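Local coordinates for flavin-nucleotide-binding protein (Azotobacter vinelandii, PDB 6RK0), which acts as a low-potential terminal oxidase, a flavocytochrome that carries FAD and heme b and is associated with the iron-only nitrogenase, at the flavin-adenine dinucleotide site and the interface of chains A and B. Numbering follows the deposited sequence. Chains: chain A/B, Uncharacterized protein.

Contact 1: the flavin-adenine dinucleotide site. Residues chain A 18-23, 95, 109, 111, 113, 115, 170-172; chain B 44, 56, 58-61, 72-73, 78. With FAD (flavin-adenine dinucleotide), chain C.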
loop_
_atom_site.group_PDB
_atom_site.type_symbol
_atom_site.label_atom_id
_atom_site.label_comp_id
_atom_site.label_asym_id
_atom_site.label_seq_id
_atom_site.Cartn_x
_atom_site.Cartn_y
_atom_site.Cartn_z
ATOM N N ARG A 18 -6.705 19.920 9.190
ATOM C CA ARG A 18 -6.588 18.476 9.332
ATOM C C ARG A 18 -5.610 17.850 8.344
ATOM O O ARG A 18 -5.268 16.676 8.531
ATOM C CB ARG A 18 -7.954 17.799 9.303
ATOM C CG ARG A 18 -8.625 17.870 7.997
ATOM C CD ARG A 18 -9.940 17.107 8.038
ATOM N NE ARG A 18 -10.583 17.163 6.748
ATOM C CZ ARG A 18 -11.805 16.684 6.510
ATOM N NH1 ARG A 18 -12.515 16.032 7.429
ATOM N NH2 ARG A 18 -12.326 16.856 5.302
ATOM N N THR A 19 -5.106 18.619 7.377
ATOM C CA THR A 19 -4.050 18.165 6.482
ATOM C C THR A 19 -2.702 18.771 6.789
ATOM O O THR A 19 -1.764 18.583 6.019
ATOM C CB THR A 19 -4.406 18.374 5.006
ATOM O OG1 THR A 19 -4.770 19.738 4.767
ATOM C CG2 THR A 19 -5.510 17.413 4.544
ATOM N N HIS A 20 -2.556 19.434 7.936
ATOM C CA HIS A 20 -1.280 20.063 8.280
ATOM C C HIS A 20 -0.298 19.029 8.828
ATOM O O HIS A 20 -0.517 18.484 9.920
ATOM C CB HIS A 20 -1.516 21.188 9.283
ATOM C CG HIS A 20 -0.246 21.790 9.796
ATOM N ND1 HIS A 20 0.612 22.527 9.011
ATOM C CD2 HIS A 20 0.353 21.679 11.005
ATOM C CE1 HIS A 20 1.641 22.925 9.740
ATOM N NE2 HIS A 20 1.521 22.398 10.944
ATOM N N VAL A 21 0.776 18.762 8.079
ATOM C CA VAL A 21 1.809 17.822 8.508
ATOM C C VAL A 21 2.540 18.436 9.695
ATOM O O VAL A 21 3.117 19.535 9.602
ATOM C CB VAL A 21 2.779 17.547 7.343
ATOM C CG1 VAL A 21 3.934 16.662 7.788
ATOM C CG2 VAL A 21 2.073 16.909 6.172
ATOM N N LYS A 22 2.610 17.690 10.798
ATOM C CA LYS A 22 3.298 18.110 12.019
ATOM C C LYS A 22 4.643 17.406 12.126
ATOM O O LYS A 22 5.693 18.057 12.177
ATOM C CB LYS A 22 2.422 17.829 13.262
ATOM C CG LYS A 22 3.117 18.049 14.617
ATOM C CD LYS A 22 2.278 17.514 15.789
ATOM C CE LYS A 22 3.051 17.578 17.087
ATOM N NZ LYS A 22 2.261 17.034 18.245
ATOM N N ARG A 23 4.634 16.079 12.192
ATOM C CA ARG A 23 5.892 15.368 12.367
ATOM C C ARG A 23 6.700 15.389 11.077
ATOM O O ARG A 23 6.157 15.218 9.975
ATOM C CB ARG A 23 5.622 13.938 12.821
ATOM C CG ARG A 23 4.768 13.902 14.096
ATOM C CD ARG A 23 5.155 12.808 15.099
ATOM N NE ARG A 23 6.468 13.046 15.701
ATOM C CZ ARG A 23 6.708 13.747 16.813
ATOM N NH1 ARG A 23 7.962 13.907 17.173
ATOM N NH2 ARG A 23 5.724 14.339 17.515
ATOM N N LEU A 95 6.869 3.087 -1.815
ATOM C CA LEU A 95 8.120 2.804 -1.108
ATOM C C LEU A 95 9.265 2.836 -2.111
ATOM O O LEU A 95 9.267 2.071 -3.083
ATOM C CB LEU A 95 8.005 1.449 -0.415
ATOM C CG LEU A 95 9.272 0.939 0.242
ATOM C CD1 LEU A 95 9.809 1.914 1.323
ATOM C CD2 LEU A 95 9.000 -0.440 0.847
ATOM N N CYS A 109 13.080 5.363 5.412
ATOM C CA CYS A 109 12.836 4.895 4.059
ATOM C C CYS A 109 12.619 6.102 3.170
ATOM O O CYS A 109 12.149 7.148 3.616
ATOM C CB CYS A 109 11.663 3.916 3.939
ATOM S SG CYS A 109 10.028 4.685 4.081
ATOM N N PHE A 111 10.443 7.534 0.087
ATOM C CA PHE A 111 9.040 7.273 -0.215
ATOM C C PHE A 111 8.412 8.519 -0.812
ATOM O O PHE A 111 8.931 9.643 -0.675
ATOM C CB PHE A 111 8.266 6.861 1.053
ATOM C CG PHE A 111 8.190 7.922 2.107
ATOM C CD1 PHE A 111 7.159 8.866 2.113
ATOM C CD2 PHE A 111 9.157 8.014 3.090
ATOM C CE1 PHE A 111 7.109 9.857 3.096
ATOM C CE2 PHE A 111 9.087 9.010 4.089
ATOM C CZ PHE A 111 8.046 9.911 4.081
ATOM N N SER A 113 4.216 9.861 -0.537
ATOM C CA SER A 113 2.871 9.528 -0.097
ATOM C C SER A 113 1.974 10.744 -0.128
ATOM O O SER A 113 2.416 11.876 0.148
ATOM C CB SER A 113 2.800 8.838 1.240
ATOM O OG SER A 113 3.301 9.615 2.252
ATOM N N MET A 115 -2.159 11.901 1.052
ATOM C CA MET A 115 -3.455 11.645 1.672
ATOM C C MET A 115 -4.412 12.685 1.115
ATOM O O MET A 115 -4.141 13.892 1.171
ATOM C CB MET A 115 -3.405 11.734 3.195
ATOM C CG MET A 115 -2.543 10.654 3.818
ATOM S SD MET A 115 -2.524 10.838 5.604
ATOM C CE MET A 115 -1.367 9.542 6.067
ATOM N N SER A 170 -2.419 16.359 1.497
ATOM C CA SER A 170 -1.080 16.520 2.048
ATOM C C SER A 170 -0.177 15.466 1.432
ATOM O O SER A 170 -0.584 14.301 1.272
ATOM C CB SER A 170 -1.077 16.390 3.563
ATOM O OG SER A 170 -1.661 15.176 3.980
ATOM N N CYS A 171 1.062 15.856 1.131
ATOM C CA CYS A 171 2.075 14.900 0.723
ATOM C C CYS A 171 3.252 14.912 1.678
ATOM O O CYS A 171 3.562 15.956 2.281
ATOM C CB CYS A 171 2.638 15.172 -0.665
ATOM S SG CYS A 171 1.439 15.536 -1.933
ATOM N N LYS A 172 3.956 13.782 1.766
ATOM C CA LYS A 172 5.280 13.726 2.341
ATOM C C LYS A 172 6.154 12.978 1.361
ATOM O O LYS A 172 5.722 11.975 0.776
ATOM C CB LYS A 172 5.333 13.048 3.743
ATOM C CG LYS A 172 4.676 13.874 4.837
ATOM C CD LYS A 172 4.589 13.145 6.155
ATOM C CE LYS A 172 5.916 12.950 6.924
ATOM N NZ LYS A 172 5.679 12.194 8.193
ATOM N N LEU B 44 5.515 -3.357 4.410
ATOM C CA LEU B 44 4.680 -2.170 4.303
ATOM C C LEU B 44 3.211 -2.466 4.604
ATOM O O LEU B 44 2.552 -3.235 3.862
ATOM C CB LEU B 44 4.799 -1.551 2.914
ATOM C CG LEU B 44 3.952 -0.292 2.688
ATOM C CD1 LEU B 44 4.286 0.832 3.630
ATOM C CD2 LEU B 44 4.090 0.174 1.220
ATOM N N PHE B 56 -8.313 7.841 9.126
ATOM C CA PHE B 56 -7.021 8.021 8.492
ATOM C C PHE B 56 -6.371 6.680 8.175
ATOM O O PHE B 56 -6.474 5.713 8.929
ATOM C CB PHE B 56 -6.097 8.812 9.419
ATOM C CG PHE B 56 -6.235 10.302 9.239
ATOM C CD1 PHE B 56 -5.592 10.933 8.185
ATOM C CD2 PHE B 56 -6.972 11.083 10.132
ATOM C CE1 PHE B 56 -5.706 12.299 7.987
ATOM C CE2 PHE B 56 -7.089 12.450 9.932
ATOM C CZ PHE B 56 -6.459 13.049 8.883
ATOM N N THR B 58 -2.651 5.361 7.595
ATOM C CA THR B 58 -1.242 5.706 7.790
ATOM C C THR B 58 -0.361 4.612 7.226
ATOM O O THR B 58 -0.399 3.470 7.741
ATOM C CB THR B 58 -0.937 5.903 9.264
ATOM O OG1 THR B 58 -1.763 6.946 9.784
ATOM C CG2 THR B 58 0.520 6.249 9.454
ATOM N N PRO B 59 0.462 4.882 6.221
ATOM C CA PRO B 59 1.452 3.887 5.781
ATOM C C PRO B 59 2.525 3.754 6.837
ATOM O O PRO B 59 2.996 4.765 7.378
ATOM C CB PRO B 59 1.994 4.483 4.467
ATOM C CG PRO B 59 1.580 5.844 4.430
ATOM C CD PRO B 59 0.557 6.136 5.436
ATOM N N THR B 60 2.956 2.529 7.110
ATOM C CA THR B 60 3.992 2.316 8.122
ATOM C C THR B 60 4.653 0.959 7.888
ATOM O O THR B 60 4.040 0.033 7.349
ATOM C CB THR B 60 3.391 2.426 9.529
ATOM O OG1 THR B 60 4.439 2.565 10.457
ATOM C CG2 THR B 60 2.435 1.264 9.861
ATOM N N PHE B 61 5.899 0.829 8.338
ATOM C CA PHE B 61 6.528 -0.474 8.372
ATOM C C PHE B 61 5.933 -1.317 9.489
ATOM O O PHE B 61 5.420 -0.785 10.473
ATOM C CB PHE B 61 8.034 -0.348 8.538
ATOM C CG PHE B 61 8.778 -0.330 7.205
ATOM C CD1 PHE B 61 10.021 -0.893 7.057
ATOM C CD2 PHE B 61 8.165 0.186 6.020
ATOM C CE1 PHE B 61 10.699 -0.866 5.832
ATOM C CE2 PHE B 61 8.835 0.202 4.771
ATOM C CZ PHE B 61 10.126 -0.306 4.700
ATOM N N HIS B 72 6.170 0.964 14.803
ATOM C CA HIS B 72 6.833 1.935 15.676
ATOM C C HIS B 72 6.630 3.337 15.135
ATOM O O HIS B 72 6.274 3.537 13.971
ATOM C CB HIS B 72 8.358 1.654 15.756
ATOM C CG HIS B 72 9.150 2.289 14.645
ATOM N ND1 HIS B 72 9.043 1.934 13.316
ATOM C CD2 HIS B 72 10.076 3.281 14.682
ATOM C CE1 HIS B 72 9.831 2.719 12.587
ATOM N NE2 HIS B 72 10.469 3.537 13.391
ATOM N N GLY B 73 6.878 4.310 16.009
ATOM C CA GLY B 73 6.913 5.694 15.598
ATOM C C GLY B 73 7.200 6.542 16.817
ATOM O O GLY B 73 7.809 6.072 17.780
ATOM N N ARG B 78 0.286 10.854 17.260
ATOM C CA ARG B 78 -1.152 10.783 17.464
ATOM C C ARG B 78 -1.711 9.373 17.320
ATOM O O ARG B 78 -2.695 9.041 18.005
ATOM C CB ARG B 78 -1.871 11.758 16.529
ATOM C CG ARG B 78 -1.702 11.464 15.059
ATOM C CD ARG B 78 -2.578 12.423 14.245
ATOM N NE ARG B 78 -2.588 12.018 12.846
ATOM C CZ ARG B 78 -3.455 12.483 11.950
ATOM N NH1 ARG B 78 -4.346 13.404 12.329
ATOM N NH2 ARG B 78 -3.450 11.990 10.699
HETATM P PA FAD C . 0.899 14.079 11.826
HETATM O O1A FAD C . 1.962 14.994 11.347
HETATM O O2A FAD C . 0.407 14.249 13.228
HETATM O O5B FAD C . -0.325 14.105 10.813
HETATM C C5B FAD C . -0.977 15.362 10.526
HETATM C C4B FAD C . -1.386 15.388 9.078
HETATM O O4B FAD C . -0.213 15.232 8.252
HETATM C C3B FAD C . -2.291 14.253 8.624
HETATM O O3B FAD C . -3.636 14.448 9.013
HETATM C C2B FAD C . -2.038 14.232 7.120
HETATM O O2B FAD C . -2.837 15.212 6.504
HETATM C C1B FAD C . -0.554 14.589 7.037
HETATM N N9A FAD C . 0.305 13.412 6.900
HETATM C C8A FAD C . 0.831 12.627 7.886
HETATM N N7A FAD C . 1.503 11.603 7.429
HETATM C C5A FAD C . 1.402 11.710 6.054
HETATM C C6A FAD C . 1.904 10.916 4.996
HETATM N N6A FAD C . 2.612 9.782 5.167
HETATM N N1A FAD C . 1.603 11.300 3.733
HETATM C C2A FAD C . 0.878 12.406 3.552
HETATM N N3A FAD C . 0.347 13.230 4.458
HETATM C C4A FAD C . 0.669 12.823 5.712
HETATM N N1 FAD C . 6.042 6.409 10.169
HETATM C C2 FAD C . 6.450 5.788 11.318
HETATM O O2 FAD C . 6.304 6.317 12.429
HETATM N N3 FAD C . 7.007 4.530 11.262
HETATM C C4 FAD C . 7.205 3.812 10.123
HETATM O O4 FAD C . 7.650 2.664 10.152
HETATM C C4X FAD C . 6.822 4.504 8.912
HETATM N N5 FAD C . 7.017 3.886 7.732
HETATM C C5X FAD C . 6.563 4.529 6.579
HETATM C C6 FAD C . 6.690 3.873 5.341
HETATM C C7 FAD C . 6.224 4.460 4.165
HETATM C C7M FAD C . 6.392 3.744 2.842
HETATM C C8 FAD C . 5.606 5.728 4.232
HETATM C C8M FAD C . 5.016 6.361 3.018
HETATM C C9 FAD C . 5.516 6.388 5.455
HETATM C C9A FAD C . 5.961 5.802 6.625
HETATM N N10 FAD C . 5.882 6.453 7.877
HETATM C C10 FAD C . 6.230 5.788 9.040
HETATM C "C1'" FAD C . 5.303 7.799 8.021
HETATM C "C2'" FAD C . 3.840 7.752 8.422
HETATM O "O2'" FAD C . 3.042 7.520 7.274
HETATM C "C3'" FAD C . 3.422 9.070 9.071
HETATM O "O3'" FAD C . 3.676 10.141 8.172
HETATM C "C4'" FAD C . 4.133 9.339 10.391
HETATM O "O4'" FAD C . 4.025 8.192 11.234
HETATM C "C5'" FAD C . 3.515 10.510 11.109
HETATM O "O5'" FAD C . 2.097 10.291 11.265
HETATM P P FAD C . 1.227 11.173 12.242
HETATM O O1P FAD C . 1.805 11.199 13.632
HETATM O O2P FAD C . -0.217 10.724 12.076
HETATM O O3P FAD C . 1.404 12.602 11.553
HETATM O O HOH W 1 3.887 13.799 9.628
HETATM O O HOH W 2 6.881 0.823 12.022
HETATM O O HOH W 3 1.501 12.925 15.564
#
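B:Arg78 covers more of the FAD than any other residue, running extended from CG to NE along the diphosphate of a cofactor held in the dimer cleft of this pyridoxamine 5'-phosphate oxidase-like flavoprotein. B:Arg78 NE makes a salt bridge of 2.8 Å to FAD O2P, an oxygen of the flavin-side phosphate that lies near the guanidinium plane, while NH2 hydrogen-bonds the ribose 3'-hydroxyl O3B. That NH2 also sits over the centre of the B:Phe56 ring, 3.3 Å above it, so the guanidinium meets the aromatic face with its edge. The other phosphate is gripped by main chain: O1A accepts from the N-H groups of both A:Lys22 and A:Arg23.

Adenine is sandwiched between CE of A:Met115 and CD of A:Lys172, each about 3.8 Å from the centroid of the imidazole ring of the FAD adenine. The A:Lys172 chain bends at chi3 (72°) to carry NZ past the base to the ribityl hydroxyl O3' of FAD, 2.9 Å away. At the base's edge, A:Ser113 OG donates to FAD N1A at 2.8 Å and accepts from N6A, reading both groups of the adenine, and A:Ser170 OG donates to N3A.

Around the isoalloxazine, B:Thr60 CA lies over the central ring, and FAD N3 donates to the carbonyl O of B:His72 at 3.0 Å from above the carbonyl plane. The imidazole of B:His72, the axial heme ligand, meets the pyrimidine ring edge to face (planes 67° apart).

Contact 2: the interface of chains A and B. Residues chain A 141, 144, 203-204, 219; chain B 98, 100, 107, 190, 193.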
loop_
_atom_site.group_PDB
_atom_site.type_symbol
_atom_site.label_atom_id
_atom_site.label_comp_id
_atom_site.label_asym_id
_atom_site.label_seq_id
_atom_site.Cartn_x
_atom_site.Cartn_y
_atom_site.Cartn_z
ATOM N N ILE A 141 -3.843 0.852 -20.206
ATOM C CA ILE A 141 -3.351 0.296 -21.470
ATOM C C ILE A 141 -3.956 1.135 -22.583
ATOM O O ILE A 141 -5.169 1.050 -22.820
ATOM C CB ILE A 141 -3.717 -1.182 -21.659
ATOM C CG1 ILE A 141 -3.136 -2.077 -20.537
ATOM C CG2 ILE A 141 -3.224 -1.667 -23.036
ATOM C CD1 ILE A 141 -3.780 -3.425 -20.459
ATOM N N GLU A 144 -7.090 0.116 -25.184
ATOM C CA GLU A 144 -7.515 -1.226 -24.867
ATOM C C GLU A 144 -9.030 -1.397 -24.885
ATOM O O GLU A 144 -9.517 -2.445 -25.328
ATOM C CB GLU A 144 -6.924 -1.660 -23.547
ATOM C CG GLU A 144 -7.210 -3.088 -23.183
ATOM C CD GLU A 144 -6.464 -4.134 -24.007
ATOM O OE1 GLU A 144 -5.686 -3.815 -24.953
ATOM O OE2 GLU A 144 -6.721 -5.322 -23.673
ATOM N N PRO A 203 4.452 -9.774 -20.458
ATOM C CA PRO A 203 3.100 -10.325 -20.335
ATOM C C PRO A 203 3.058 -11.815 -20.598
ATOM O O PRO A 203 3.814 -12.350 -21.405
ATOM C CB PRO A 203 2.295 -9.539 -21.370
ATOM C CG PRO A 203 3.079 -8.271 -21.555
ATOM C CD PRO A 203 4.515 -8.699 -21.458
ATOM N N GLU A 204 2.145 -12.476 -19.908
ATOM C CA GLU A 204 1.947 -13.904 -20.017
ATOM C C GLU A 204 0.582 -14.174 -20.614
ATOM O O GLU A 204 -0.443 -13.848 -20.007
ATOM C CB GLU A 204 2.068 -14.524 -18.634
ATOM C CG GLU A 204 3.502 -14.245 -18.167
ATOM C CD GLU A 204 3.862 -14.878 -16.889
ATOM O OE1 GLU A 204 3.052 -15.608 -16.302
ATOM O OE2 GLU A 204 4.976 -14.585 -16.421
ATOM N N ILE A 219 0.038 -3.231 -24.770
ATOM C CA ILE A 219 0.138 -3.890 -23.458
ATOM C C ILE A 219 1.465 -3.562 -22.799
ATOM O O ILE A 219 1.541 -3.444 -21.566
ATOM C CB ILE A 219 -0.036 -5.427 -23.618
ATOM C CG1 ILE A 219 -1.366 -5.873 -24.250
ATOM C CG2 ILE A 219 0.140 -6.139 -22.290
ATOM C CD1 ILE A 219 -2.565 -5.301 -23.715
ATOM N N LEU B 98 -1.414 -7.355 -13.316
ATOM C CA LEU B 98 -2.612 -6.819 -13.947
ATOM C C LEU B 98 -3.229 -7.918 -14.800
ATOM O O LEU B 98 -2.544 -8.523 -15.634
ATOM C CB LEU B 98 -2.280 -5.612 -14.818
ATOM C CG LEU B 98 -3.478 -4.923 -15.490
ATOM C CD1 LEU B 98 -4.430 -4.353 -14.490
ATOM C CD2 LEU B 98 -3.013 -3.861 -16.463
ATOM N N ILE B 100 -5.715 -9.018 -17.634
ATOM C CA ILE B 100 -6.324 -8.486 -18.852
ATOM C C ILE B 100 -7.293 -9.544 -19.375
ATOM O O ILE B 100 -6.878 -10.621 -19.823
ATOM C CB ILE B 100 -5.232 -8.178 -19.885
ATOM C CG1 ILE B 100 -4.267 -7.092 -19.381
ATOM C CG2 ILE B 100 -5.855 -7.755 -21.208
ATOM C CD1 ILE B 100 -2.990 -7.039 -20.116
ATOM N N PHE B 107 -11.651 -7.519 -16.146
ATOM C CA PHE B 107 -10.300 -7.137 -15.773
ATOM C C PHE B 107 -10.145 -7.271 -14.258
ATOM O O PHE B 107 -11.093 -7.216 -13.490
ATOM C CB PHE B 107 -9.981 -5.693 -16.182
ATOM C CG PHE B 107 -9.420 -5.551 -17.594
ATOM C CD1 PHE B 107 -10.085 -6.120 -18.680
ATOM C CD2 PHE B 107 -8.240 -4.861 -17.838
ATOM C CE1 PHE B 107 -9.581 -5.958 -19.986
ATOM C CE2 PHE B 107 -7.736 -4.726 -19.137
ATOM C CZ PHE B 107 -8.419 -5.293 -20.184
ATOM N N TRP B 190 -6.988 -10.431 -27.053
ATOM C CA TRP B 190 -5.889 -11.085 -26.354
ATOM C C TRP B 190 -6.048 -10.886 -24.842
ATOM O O TRP B 190 -6.136 -9.750 -24.372
ATOM C CB TRP B 190 -4.581 -10.447 -26.801
ATOM C CG TRP B 190 -3.332 -11.110 -26.298
ATOM C CD1 TRP B 190 -2.593 -12.071 -26.955
ATOM C CD2 TRP B 190 -2.660 -10.869 -25.051
ATOM N NE1 TRP B 190 -1.507 -12.434 -26.203
ATOM C CE2 TRP B 190 -1.525 -11.723 -25.017
ATOM C CE3 TRP B 190 -2.910 -10.012 -23.956
ATOM C CZ2 TRP B 190 -0.631 -11.728 -23.946
ATOM C CZ3 TRP B 190 -2.021 -10.046 -22.902
ATOM C CH2 TRP B 190 -0.904 -10.896 -22.894
ATOM N N VAL B 193 -1.835 -11.824 -18.424
ATOM C CA VAL B 193 -1.470 -11.212 -17.147
ATOM C C VAL B 193 -0.154 -10.492 -17.342
ATOM O O VAL B 193 0.781 -11.041 -17.941
ATOM C CB VAL B 193 -1.311 -12.270 -16.030
ATOM C CG1 VAL B 193 -0.803 -11.634 -14.727
ATOM C CG2 VAL B 193 -2.614 -12.985 -15.764
HETATM O O HOH W 4 -5.629 -7.150 -25.185
#
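Two main-chain hydrogen bonds pair A:Glu204 with B:Val193 in an antiparallel bridge, where short strand 204-205 of one subunit meets strand 192-200 of the other in this two-fold interface of identical chains. The backbone N of A:Glu204 donates to the carbonyl O of B:Val193 at 2.8 Å and is nearly straight, 169° at the hydrogen. In return B:Val193 N donates to A:Glu204 O at 2.9 Å, somewhat more bent. Both donors lie in the plane of the carbonyl they address, and the bridge joins the two backbones at this residue pair through main-chain atoms; the glutamate chain runs on extended beyond CG.

Apolar packing centres on B:Ile100, at the end of strand 88-100. Its CG1 is anti to the carbonyl carbon (chi1 -63°), and the CD1 methyl at the end of that branch meets A:Ile141 CD1 tip to tip at 3.7 Å. A:Ile219 comes to the same methyl, also tip to tip, with its CG2 branch 3.9 Å from B:Ile100 CD1. B:Leu98, which like B:Phe107 also lines the heme pocket, adds CD2 against the A:Ile141 tip. Beside the bridge, the CH2 corner of the B:Trp190 benzo ring touches CB of the A:Pro203 ring at 3.8 Å, and so packs against the residue preceding the paired glutamate.

A polar group borders this greasy patch. A:Glu144 bends at chi2 (72°), crossing B:Ile100 at about a right angle and bringing OE2 to the rim of the B:Phe107 ring, in its plane. The opposing ring edge could interact favourably with a charged carboxylate. B:Ile100 CA lies over the centre of one face of that ring and backs it from within the same subunit. A water takes up the carboxylate oxygen, its O lying 2.6 Å from A:Glu144 OE2 and 2.8 Å from the main-chain O of B:Trp190.

Contact 1 and contact 2 lie about 33 Å apart, measured between the centres of their C-alpha atoms, and no residue number is common to the two. They do share strand 88-100: A:Leu95 borders the flavin methyl end in contact 1, while B:Leu98 and B:Ile100 form part of contact 2. Because the interface is two-fold symmetric, each strand serves both contacts once the twin sites are counted. The heme pocket also relates them, drawing on A:Arg23, A:Lys172 and B:His72 of contact 1 and B:Leu98 and B:Phe107 of contact 2, by residue number. Contact 1 needs both chains, and contact 2 presumably steadies that dimer.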